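Local coordinates for putative sugar binding protein (Bacteroides vulgatus ATCC 8482, PDB 3KEZ), which probably binds sugars at the outer membrane as a SusD-family lipoprotein, helping to take up nutrient glycans, and carries a bound calcium ion, at residues Q35-S41 and I259-D265; Y40-V45 and N331-I335; K190-N194 and L256-V260; M272-Y278 and Y315-Y319. One frame throughout, in Å; residues are numbered along the deposited sequence.

Contact 1: Q35-S41 and I259-D265; sequences QSSDAYS and IVNLTTD. With CA (calcium ion), chain C.
Two irregular loops meet at the edge of a calcium site. Residues 35-41 fold into a type I turn from Ser36 to Ala39, with Ala39 N bonded to Ser36 O at 2.8 Å and Asp38 N to Ser36 OG at 3.0 Å, an ST turn; Ser41 N also bonds to Ser36 O at 3.1 Å. Ser41 points its CB toward 259-265, while Gln35 starts sideways and reaches them with its tip. The closest CA atoms are those of Gln35 and Ile259, 6.2 Å apart. Ile259, extended and in the mm rotamer, presents CG2 to Gln35 CG at 3.4 Å and to Ser41 OG at 3.6 Å, while its CG1 lies 3.9 Å from Tyr40 CB. Val260 turns its CB away, leaving its backbone O 3.2 Å from Gln35 CD. Asn261, chi1 m, serves both sides: ND2 donates to Ser41 OG (2.8 Å, 153°), and its backbone O binds calcium at 2.4 Å, in a sphere completed by Gln322, Glu325, Asp329, Asn331 and water 1. Leu262 to Asp265 form a second type I turn, with Asp265 N bonded to Leu262 O at 2.8 Å, bringing the Asp265 carboxylate beside the end of the Gln35 side chain. The contact thus sets the loop between helices 20-34 and 43-50 against the end of strand 255-259, with Tyr40 touching Leu85 of helix 80-96 and Ile332 of strand 332-336 packing on Ile259.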
# COMPACT_ATOMS: atom_id res chain seq x y z
N GLN A 35 5.72 11.11 3.82
CA GLN A 35 7.04 10.91 3.19
C GLN A 35 8.11 10.26 4.05
O GLN A 35 9.13 9.80 3.51
CB GLN A 35 7.61 12.25 2.67
CG GLN A 35 7.01 12.65 1.36
CD GLN A 35 7.07 14.12 1.12
OE1 GLN A 35 8.03 14.81 1.53
NE2 GLN A 35 6.05 14.63 0.40
N SER A 36 7.91 10.21 5.36
CA SER A 36 8.93 9.64 6.26
C SER A 36 9.21 8.19 5.93
O SER A 36 8.31 7.45 5.53
CB SER A 36 8.43 9.72 7.74
OG SER A 36 9.30 9.06 8.63
N SER A 37 10.45 7.76 6.14
CA SER A 37 10.77 6.34 6.00
C SER A 37 10.05 5.50 7.08
O SER A 37 9.91 4.30 6.94
CB SER A 37 12.28 6.11 6.04
OG SER A 37 12.79 6.51 7.30
N ASP A 38 9.58 6.14 8.14
CA ASP A 38 8.73 5.46 9.11
C ASP A 38 7.29 5.36 8.64
O ASP A 38 6.49 4.67 9.27
CB ASP A 38 8.80 6.16 10.49
CG ASP A 38 10.08 5.83 11.26
OD1 ASP A 38 10.83 4.92 10.85
OD2 ASP A 38 10.34 6.49 12.27
N ALA A 39 6.93 6.10 7.60
CA ALA A 39 5.59 6.04 7.04
C ALA A 39 5.67 5.46 5.63
O ALA A 39 6.19 4.32 5.46
CB ALA A 39 4.90 7.44 7.06
N TYR A 40 5.19 6.19 4.63
CA TYR A 40 5.04 5.63 3.29
C TYR A 40 6.30 5.63 2.42
O TYR A 40 6.28 5.14 1.29
CB TYR A 40 3.86 6.31 2.57
CG TYR A 40 2.54 5.94 3.21
CD1 TYR A 40 1.98 4.64 3.03
CD2 TYR A 40 1.89 6.83 4.06
CE1 TYR A 40 0.76 4.29 3.65
CE2 TYR A 40 0.66 6.48 4.68
CZ TYR A 40 0.11 5.23 4.47
OH TYR A 40 -1.08 4.92 5.10
N SER A 41 7.42 6.12 2.93
CA SER A 41 8.67 5.94 2.20
C SER A 41 9.42 4.71 2.72
O SER A 41 10.52 4.44 2.27
CB SER A 41 9.52 7.21 2.27
OG SER A 41 9.15 8.15 1.28
N ILE A 259 4.35 9.20 -3.67
CA ILE A 259 5.09 9.89 -2.63
C ILE A 259 6.32 10.49 -3.31
O ILE A 259 7.13 9.75 -3.92
CB ILE A 259 5.53 8.99 -1.44
CG1 ILE A 259 4.33 8.28 -0.77
CG2 ILE A 259 6.37 9.78 -0.43
CD1 ILE A 259 3.25 9.22 -0.18
N VAL A 260 6.44 11.82 -3.24
CA VAL A 260 7.56 12.57 -3.83
C VAL A 260 8.64 12.83 -2.78
O VAL A 260 8.40 13.51 -1.77
CB VAL A 260 7.09 13.90 -4.43
CG1 VAL A 260 8.28 14.70 -4.99
CG2 VAL A 260 6.05 13.63 -5.55
N ASN A 261 9.80 12.25 -3.01
CA ASN A 261 11.00 12.46 -2.19
C ASN A 261 12.03 13.26 -3.00
O ASN A 261 12.24 13.02 -4.19
CB ASN A 261 11.58 11.08 -1.79
CG ASN A 261 10.69 10.34 -0.80
OD1 ASN A 261 10.13 10.96 0.10
ND2 ASN A 261 10.54 9.01 -0.98
N LEU A 262 12.69 14.23 -2.36
CA LEU A 262 13.62 15.13 -3.08
C LEU A 262 15.00 15.18 -2.45
O LEU A 262 15.13 15.03 -1.24
CB LEU A 262 13.03 16.54 -3.15
CG LEU A 262 11.66 16.67 -3.81
CD1 LEU A 262 11.12 18.06 -3.57
CD2 LEU A 262 11.73 16.35 -5.34
N THR A 263 16.04 15.39 -3.26
CA THR A 263 17.40 15.59 -2.74
C THR A 263 17.41 16.57 -1.56
O THR A 263 18.12 16.38 -0.59
CB THR A 263 18.38 16.08 -3.84
OG1 THR A 263 18.49 15.08 -4.87
CG2 THR A 263 19.78 16.39 -3.26
N THR A 264 16.56 17.60 -1.65
CA THR A 264 16.50 18.67 -0.66
C THR A 264 15.39 18.45 0.37
O THR A 264 15.07 19.32 1.16
CB THR A 264 16.30 20.03 -1.37
OG1 THR A 264 15.15 19.95 -2.22
CG2 THR A 264 17.55 20.37 -2.20
N ASP A 265 14.82 17.26 0.35
CA ASP A 265 13.73 16.91 1.24
C ASP A 265 13.69 15.39 1.31
O ASP A 265 12.77 14.76 0.77
CB ASP A 265 12.43 17.43 0.66
CG ASP A 265 11.24 17.11 1.53
OD1 ASP A 265 11.39 17.11 2.79
OD2 ASP A 265 10.15 16.87 0.96
CA CA C . 12.62 11.54 -6.08
O HOH W 1 11.87 13.49 -7.62

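Contact 2: Y40-V45 and N331-I335; sequences YSGRLV and NIPLI. With CA (calcium ion), chain C; EDO (1,2-ethanediol), chain G.
The apolar side chains of Ile332 and Leu334 project from strand 332-336 into the hollow between Tyr40 and Val45, at the start of helix 43-50. Gly42 is the N-cap, and Val45 N bonds to Gly42 O at 2.8 Å as the helix begins. The nearest CA atoms are Ser41 and Ile332, at 6.3 Å. Ile332 (mm) sets CG1 3.5 Å from Tyr40 O and 3.7 Å from Ser41 OG, and its CG2 4.1 Å from Val45 CG2. Pro333, centre of an inverse gamma turn, makes no contact with 40-45, and Leu334 (tp) faces the same hollow as Ile332: CD2 is 3.7 Å from Tyr40 CD1, and CD1 is 3.9 Å from Val45 CG2. Ser41 OG is hydrogen-bonded to Asn261, outside these segments, and Asn331 OD1 binds calcium at 2.5 Å. This is a buried apolar seam beside a metal site. Strand 255-259 flanks it through Ile259 and Phe257, Tyr319 packs on Val45 and Ile332, and helices 80-96 and 109-134 touch Tyr40.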
# COMPACT_ATOMS: atom_id res chain seq x y z
N TYR A 40 5.19 6.19 4.63
CA TYR A 40 5.04 5.63 3.29
C TYR A 40 6.30 5.63 2.42
O TYR A 40 6.28 5.14 1.29
CB TYR A 40 3.86 6.31 2.57
CG TYR A 40 2.54 5.94 3.21
CD1 TYR A 40 1.98 4.64 3.03
CD2 TYR A 40 1.89 6.83 4.06
CE1 TYR A 40 0.76 4.29 3.65
CE2 TYR A 40 0.66 6.48 4.68
CZ TYR A 40 0.11 5.23 4.47
OH TYR A 40 -1.08 4.92 5.10
N SER A 41 7.42 6.12 2.93
CA SER A 41 8.67 5.94 2.20
C SER A 41 9.42 4.71 2.72
O SER A 41 10.52 4.44 2.27
CB SER A 41 9.52 7.21 2.27
OG SER A 41 9.15 8.15 1.28
N GLY A 42 8.83 3.95 3.64
CA GLY A 42 9.51 2.75 4.14
C GLY A 42 8.60 1.75 4.82
O GLY A 42 7.98 0.89 4.17
N ARG A 43 8.49 1.88 6.13
CA ARG A 43 7.89 0.83 6.97
C ARG A 43 6.50 0.43 6.57
O ARG A 43 6.20 -0.76 6.62
CB ARG A 43 7.92 1.24 8.45
CG ARG A 43 9.33 1.21 8.98
CD ARG A 43 9.39 1.57 10.46
NE ARG A 43 10.76 1.52 10.96
CZ ARG A 43 11.14 1.97 12.15
NH1 ARG A 43 10.25 2.49 12.97
NH2 ARG A 43 12.41 1.90 12.52
N LEU A 44 5.67 1.41 6.15
CA LEU A 44 4.28 1.08 5.75
C LEU A 44 4.23 0.38 4.41
O LEU A 44 3.29 -0.39 4.15
CB LEU A 44 3.35 2.32 5.77
CG LEU A 44 3.21 2.95 7.18
CD1 LEU A 44 2.40 4.21 7.07
CD2 LEU A 44 2.55 1.99 8.19
N VAL A 45 5.28 0.53 3.61
CA VAL A 45 5.33 -0.16 2.35
C VAL A 45 5.86 -1.56 2.51
O VAL A 45 5.23 -2.51 2.08
CB VAL A 45 6.10 0.64 1.28
CG1 VAL A 45 5.98 -0.05 -0.08
CG2 VAL A 45 5.50 2.08 1.21
N ASN A 331 11.13 8.17 -5.47
CA ASN A 331 9.71 8.30 -5.19
C ASN A 331 9.11 6.93 -4.96
O ASN A 331 9.66 5.93 -5.40
CB ASN A 331 8.99 9.01 -6.35
CG ASN A 331 9.42 10.50 -6.52
OD1 ASN A 331 10.19 11.02 -5.71
ND2 ASN A 331 8.89 11.18 -7.56
N ILE A 332 7.98 6.92 -4.26
CA ILE A 332 7.22 5.73 -3.96
C ILE A 332 5.95 5.67 -4.82
O ILE A 332 5.10 6.54 -4.72
CB ILE A 332 6.80 5.71 -2.47
CG1 ILE A 332 7.98 6.15 -1.58
CG2 ILE A 332 6.23 4.31 -2.13
CD1 ILE A 332 9.21 5.18 -1.52
N PRO A 333 5.86 4.69 -5.73
CA PRO A 333 4.66 4.53 -6.56
C PRO A 333 3.54 3.83 -5.79
O PRO A 333 3.20 2.69 -6.09
CB PRO A 333 5.18 3.68 -7.72
CG PRO A 333 6.18 2.78 -7.09
CD PRO A 333 6.84 3.61 -5.98
N LEU A 334 2.94 4.56 -4.85
CA LEU A 334 2.13 3.96 -3.80
C LEU A 334 0.82 3.34 -4.31
O LEU A 334 0.42 2.29 -3.84
CB LEU A 334 1.85 5.02 -2.73
CG LEU A 334 1.50 4.51 -1.35
CD1 LEU A 334 2.61 3.59 -0.84
CD2 LEU A 334 1.31 5.72 -0.48
N ILE A 335 0.17 4.02 -5.25
CA ILE A 335 -1.03 3.54 -5.96
C ILE A 335 -0.85 3.68 -7.50
O ILE A 335 -0.57 4.77 -8.03
CB ILE A 335 -2.34 4.31 -5.56
CG1 ILE A 335 -2.56 4.25 -4.03
CG2 ILE A 335 -3.59 3.78 -6.35
CD1 ILE A 335 -3.71 5.13 -3.53
CA CA C . 12.62 11.54 -6.08
C1 EDO G . 12.70 4.13 16.32
O1 EDO G . 11.50 3.67 15.69
C2 EDO G . 13.86 3.26 15.88
O2 EDO G . 13.41 1.91 15.65
O HOH W 1 11.87 13.49 -7.62

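Contact 3: K190-N194 and L256-V260; sequences KGKVN and LFEIV
Val193 lays its CG2 methyl over the face of the Phe257 ring, 3.5 Å from the centroid and 5° off the normal, a CH-pi contact with chi1 near 180° in both residues. The carbonyls before it gather round the same ring: Gly191 O lies at its edge, 3.7 Å from Phe257 CE1, and Lys192 O is 3.5 Å from Phe257 CD1. The chains run in opposite directions but diverge, with nearest CA pairs Gly191-Glu258 at 4.9 Å, Val193-Phe257 at 5.6 Å and Asn194-Leu256 at 7.3 Å. Gly191 has phi/psi of 74/9°, and a CB there would clash with Val260 CG2, which stands 3.6 Å from Gly191 CA. That CA also makes a CA-H...O contact with Glu258 O, 3.1 Å away. Water 2 joins Lys192 O (3.1 Å) to Glu258 N (2.8 Å), and water 3 joins Gly191 O to Val260 N, both at 3.1 Å. Lys190 NZ forms a salt bridge with Glu258 OE1 at 2.9 Å and another with Asp246. The Glu258 carboxylate thus links Lys190 on one oxygen to the calcium ligand Asn331 on the other, and waters 2 and 3 bridge the backbones where no direct N-H...O bond joins them.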
# COMPACT_ATOMS: atom_id res chain seq x y z
N LYS A 190 0.47 16.06 -8.72
CA LYS A 190 1.76 15.44 -8.48
C LYS A 190 2.03 15.33 -7.00
O LYS A 190 2.05 16.35 -6.30
CB LYS A 190 2.84 16.35 -9.09
CG LYS A 190 4.25 15.90 -8.91
CD LYS A 190 4.54 14.71 -9.74
CE LYS A 190 6.04 14.41 -9.72
NZ LYS A 190 6.31 13.27 -10.63
N GLY A 191 2.25 14.12 -6.52
CA GLY A 191 2.53 13.95 -5.09
C GLY A 191 1.31 14.11 -4.20
O GLY A 191 1.45 14.11 -2.97
N LYS A 192 0.11 14.21 -4.79
CA LYS A 192 -1.13 14.32 -3.99
C LYS A 192 -2.16 13.27 -4.40
O LYS A 192 -2.11 12.74 -5.51
CB LYS A 192 -1.70 15.74 -4.12
CG LYS A 192 -0.71 16.81 -3.59
CD LYS A 192 -1.31 18.20 -3.55
CE LYS A 192 -0.27 19.23 -3.14
NZ LYS A 192 0.67 18.63 -2.16
N VAL A 193 -3.11 12.97 -3.50
CA VAL A 193 -4.22 12.05 -3.83
C VAL A 193 -5.23 12.71 -4.71
O VAL A 193 -5.61 13.87 -4.47
CB VAL A 193 -4.90 11.52 -2.55
CG1 VAL A 193 -6.07 10.64 -2.89
CG2 VAL A 193 -3.87 10.80 -1.77
N ASN A 194 -5.65 11.99 -5.76
CA ASN A 194 -6.75 12.46 -6.64
C ASN A 194 -7.90 11.45 -6.74
O ASN A 194 -7.89 10.42 -6.06
CB ASN A 194 -6.24 12.97 -8.01
CG ASN A 194 -5.92 11.89 -8.96
OD1 ASN A 194 -6.19 10.74 -8.68
ND2 ASN A 194 -5.36 12.24 -10.14
N LEU A 256 -1.00 6.79 -9.83
CA LEU A 256 -2.15 7.58 -9.47
C LEU A 256 -1.93 8.30 -8.14
O LEU A 256 -2.56 9.33 -7.85
CB LEU A 256 -3.38 6.68 -9.40
CG LEU A 256 -3.71 5.86 -10.65
CD1 LEU A 256 -5.00 4.94 -10.41
CD2 LEU A 256 -3.95 6.76 -11.88
N PHE A 257 -1.06 7.76 -7.30
CA PHE A 257 -0.61 8.49 -6.12
C PHE A 257 0.83 8.14 -5.85
O PHE A 257 1.18 6.98 -5.62
CB PHE A 257 -1.49 8.20 -4.91
CG PHE A 257 -1.04 8.89 -3.63
CD1 PHE A 257 -0.62 10.21 -3.63
CD2 PHE A 257 -1.12 8.23 -2.42
CE1 PHE A 257 -0.25 10.85 -2.47
CE2 PHE A 257 -0.74 8.85 -1.23
CZ PHE A 257 -0.30 10.18 -1.26
N GLU A 258 1.65 9.20 -5.89
CA GLU A 258 3.10 9.12 -5.79
C GLU A 258 3.55 9.86 -4.51
O GLU A 258 3.08 10.97 -4.25
CB GLU A 258 3.72 9.75 -7.05
CG GLU A 258 5.23 9.61 -7.15
CD GLU A 258 5.82 10.02 -8.50
OE1 GLU A 258 5.31 10.94 -9.16
OE2 GLU A 258 6.82 9.41 -8.87
N ILE A 259 4.35 9.20 -3.67
CA ILE A 259 5.09 9.89 -2.63
C ILE A 259 6.32 10.49 -3.31
O ILE A 259 7.13 9.75 -3.92
CB ILE A 259 5.53 8.99 -1.44
CG1 ILE A 259 4.33 8.28 -0.77
CG2 ILE A 259 6.37 9.78 -0.43
CD1 ILE A 259 3.25 9.22 -0.18
N VAL A 260 6.44 11.82 -3.24
CA VAL A 260 7.56 12.57 -3.83
C VAL A 260 8.64 12.83 -2.78
O VAL A 260 8.40 13.51 -1.77
CB VAL A 260 7.09 13.90 -4.43
CG1 VAL A 260 8.28 14.70 -4.99
CG2 VAL A 260 6.05 13.63 -5.55
O HOH W 2 0.47 11.58 -6.88
O HOH W 3 4.21 13.40 -1.85

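Contact 4: M272-Y278 and Y315-Y319; sequences MGYLNSY and YVNKY
Helix 272-275 and the coil after it pack on residues 315-319, which leave strand 313-316 through an inverse gamma turn centred on Asn317. CA atoms come nearest at Gly273-Tyr319 (4.8 Å) and Asn276-Tyr315 (5.7 Å). Residue 272 is selenomethionine, in the mmm rotamer: its CB sits over the Tyr319 ring, 3.5 Å from the centroid and 3° off the normal, while SE lies obliquely at 5.3 Å from that centroid, a Met-aromatic contact. Tyr319 has chi1 m, and its CB meets Gly273 CA at 3.5 Å. Tyr315, also m, presents a ring face to the backbone of 277-278, with Ser277 N 3.6 Å from its CD1. Tyr278 takes chi1 p, placing CB 3.7 Å from Tyr315 CE2. Asn276, chi1 m, curls back so that ND2 donates to Met272 O at 3.0 Å, alongside the helical bond from its own N to that oxygen, 2.9 Å. Its OD1 meets water 5 at 2.6 Å, which accepts from Val316 N at 2.9 Å; water 7 links Asn276 O and Asn317 OD1, each at 2.8 Å. The chemistry is therefore divided: aromatic and CH-pi packing makes the direct touch, and ordered water carries the polar links between the two segments.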
# COMPACT_ATOMS: atom_id res chain seq x y z
N MSE A 272 12.66 3.09 0.93
CA MSE A 272 12.60 1.91 0.02
C MSE A 272 13.73 1.92 -1.00
O MSE A 272 14.30 0.87 -1.32
CB MSE A 272 11.24 1.82 -0.67
CG MSE A 272 10.06 1.59 0.29
SE MSE A 272 10.23 -0.12 1.12
CE MSE A 272 9.63 -1.30 -0.34
N GLY A 273 14.07 3.12 -1.48
CA GLY A 273 15.12 3.29 -2.46
C GLY A 273 16.45 2.79 -1.96
O GLY A 273 17.22 2.20 -2.72
N TYR A 274 16.73 3.03 -0.68
CA TYR A 274 17.98 2.55 -0.08
C TYR A 274 17.87 1.10 0.44
O TYR A 274 18.85 0.37 0.45
CB TYR A 274 18.42 3.48 1.03
CG TYR A 274 19.91 3.65 1.18
CD1 TYR A 274 20.64 4.45 0.31
CD2 TYR A 274 20.59 3.03 2.23
CE1 TYR A 274 22.04 4.62 0.47
CE2 TYR A 274 21.96 3.19 2.39
CZ TYR A 274 22.67 3.98 1.52
OH TYR A 274 24.01 4.12 1.73
N LEU A 275 16.68 0.67 0.88
CA LEU A 275 16.58 -0.71 1.41
C LEU A 275 16.64 -1.75 0.28
O LEU A 275 17.19 -2.84 0.45
CB LEU A 275 15.31 -0.90 2.24
CG LEU A 275 15.18 -0.04 3.51
CD1 LEU A 275 13.76 -0.15 4.04
CD2 LEU A 275 16.21 -0.46 4.53
N ASN A 276 16.13 -1.38 -0.90
CA ASN A 276 15.96 -2.35 -1.99
C ASN A 276 17.05 -2.24 -3.01
O ASN A 276 16.77 -2.11 -4.19
CB ASN A 276 14.58 -2.13 -2.65
CG ASN A 276 13.42 -2.64 -1.79
OD1 ASN A 276 12.96 -3.77 -1.98
ND2 ASN A 276 12.96 -1.81 -0.82
N SER A 277 18.31 -2.22 -2.56
CA SER A 277 19.43 -1.99 -3.47
C SER A 277 20.71 -2.49 -2.85
O SER A 277 20.93 -2.34 -1.65
CB SER A 277 19.61 -0.50 -3.80
OG SER A 277 20.90 -0.25 -4.38
N TYR A 278 21.58 -3.07 -3.68
CA TYR A 278 22.85 -3.54 -3.16
C TYR A 278 23.84 -2.37 -3.08
O TYR A 278 24.95 -2.54 -2.57
CB TYR A 278 23.39 -4.75 -3.96
CG TYR A 278 23.63 -4.51 -5.42
CD1 TYR A 278 24.72 -3.77 -5.86
CD2 TYR A 278 22.77 -5.04 -6.36
CE1 TYR A 278 24.95 -3.56 -7.20
CE2 TYR A 278 22.98 -4.85 -7.70
CZ TYR A 278 24.06 -4.10 -8.12
OH TYR A 278 24.27 -3.91 -9.44
N TYR A 315 17.48 -7.84 -6.03
CA TYR A 315 16.70 -6.76 -5.45
C TYR A 315 15.63 -6.29 -6.43
O TYR A 315 15.80 -6.42 -7.64
CB TYR A 315 17.64 -5.60 -5.08
CG TYR A 315 18.58 -6.01 -3.98
CD1 TYR A 315 18.21 -5.85 -2.66
CD2 TYR A 315 19.77 -6.68 -4.25
CE1 TYR A 315 18.99 -6.29 -1.65
CE2 TYR A 315 20.59 -7.12 -3.22
CZ TYR A 315 20.19 -6.90 -1.92
OH TYR A 315 20.94 -7.30 -0.87
N VAL A 316 14.53 -5.76 -5.91
CA VAL A 316 13.48 -5.22 -6.75
C VAL A 316 13.79 -3.76 -7.01
O VAL A 316 13.69 -2.92 -6.13
CB VAL A 316 12.10 -5.40 -6.13
CG1 VAL A 316 11.00 -4.79 -7.03
CG2 VAL A 316 11.85 -6.90 -5.87
N ASN A 317 14.17 -3.45 -8.24
CA ASN A 317 14.67 -2.14 -8.62
C ASN A 317 13.54 -1.23 -9.10
O ASN A 317 13.61 -0.62 -10.18
CB ASN A 317 15.73 -2.30 -9.73
CG ASN A 317 16.61 -1.08 -9.90
OD1 ASN A 317 16.95 -0.44 -8.91
ND2 ASN A 317 16.96 -0.74 -11.15
N LYS A 318 12.50 -1.10 -8.28
CA LYS A 318 11.35 -0.23 -8.61
C LYS A 318 11.52 1.18 -8.10
O LYS A 318 10.86 2.10 -8.57
CB LYS A 318 10.05 -0.81 -8.05
CG LYS A 318 9.65 -2.11 -8.70
CD LYS A 318 8.37 -2.71 -8.12
CE LYS A 318 7.76 -3.74 -9.06
NZ LYS A 318 6.46 -4.34 -8.54
N TYR A 319 12.37 1.34 -7.10
CA TYR A 319 12.62 2.64 -6.50
C TYR A 319 13.83 3.26 -7.19
O TYR A 319 14.95 3.24 -6.69
CB TYR A 319 12.81 2.45 -5.01
CG TYR A 319 11.53 1.86 -4.44
CD1 TYR A 319 10.42 2.67 -4.18
CD2 TYR A 319 11.40 0.49 -4.24
CE1 TYR A 319 9.22 2.12 -3.73
CE2 TYR A 319 10.19 -0.07 -3.79
CZ TYR A 319 9.12 0.74 -3.52
OH TYR A 319 7.96 0.17 -3.03
O HOH W 4 16.66 1.56 -5.39
O HOH W 5 14.63 -5.51 -3.05
O HOH W 6 14.62 -0.29 -5.70
O HOH W 7 17.64 -2.25 -6.85

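From the N terminus, residues 35-45 supply the first sides of contacts 1 and 2, sharing Tyr40 and Ser41. Contact 3 opens at 190-194 and closes at 256-260, a loop nested inside that of contact 2, and contact 1 closes on the overlapping 259-265. Contact 4 follows in series, from 272-278 to 315-319, and lies within the loop contact 2 closes at 331-335; contacts 1 and 2 cross. Ile259 N to Ile332 O, 3.0 Å, pairs strands 255-259 and 332-336, joining contacts 1 to 3, while Ser41 O to Met272 N, 2.9 Å, reaches contact 4. Calcium joins Asn261, after strand 255-259, to Asn331, before strand 332-336; the N-terminal loop arrives through contacts 1 and 2, not the metal.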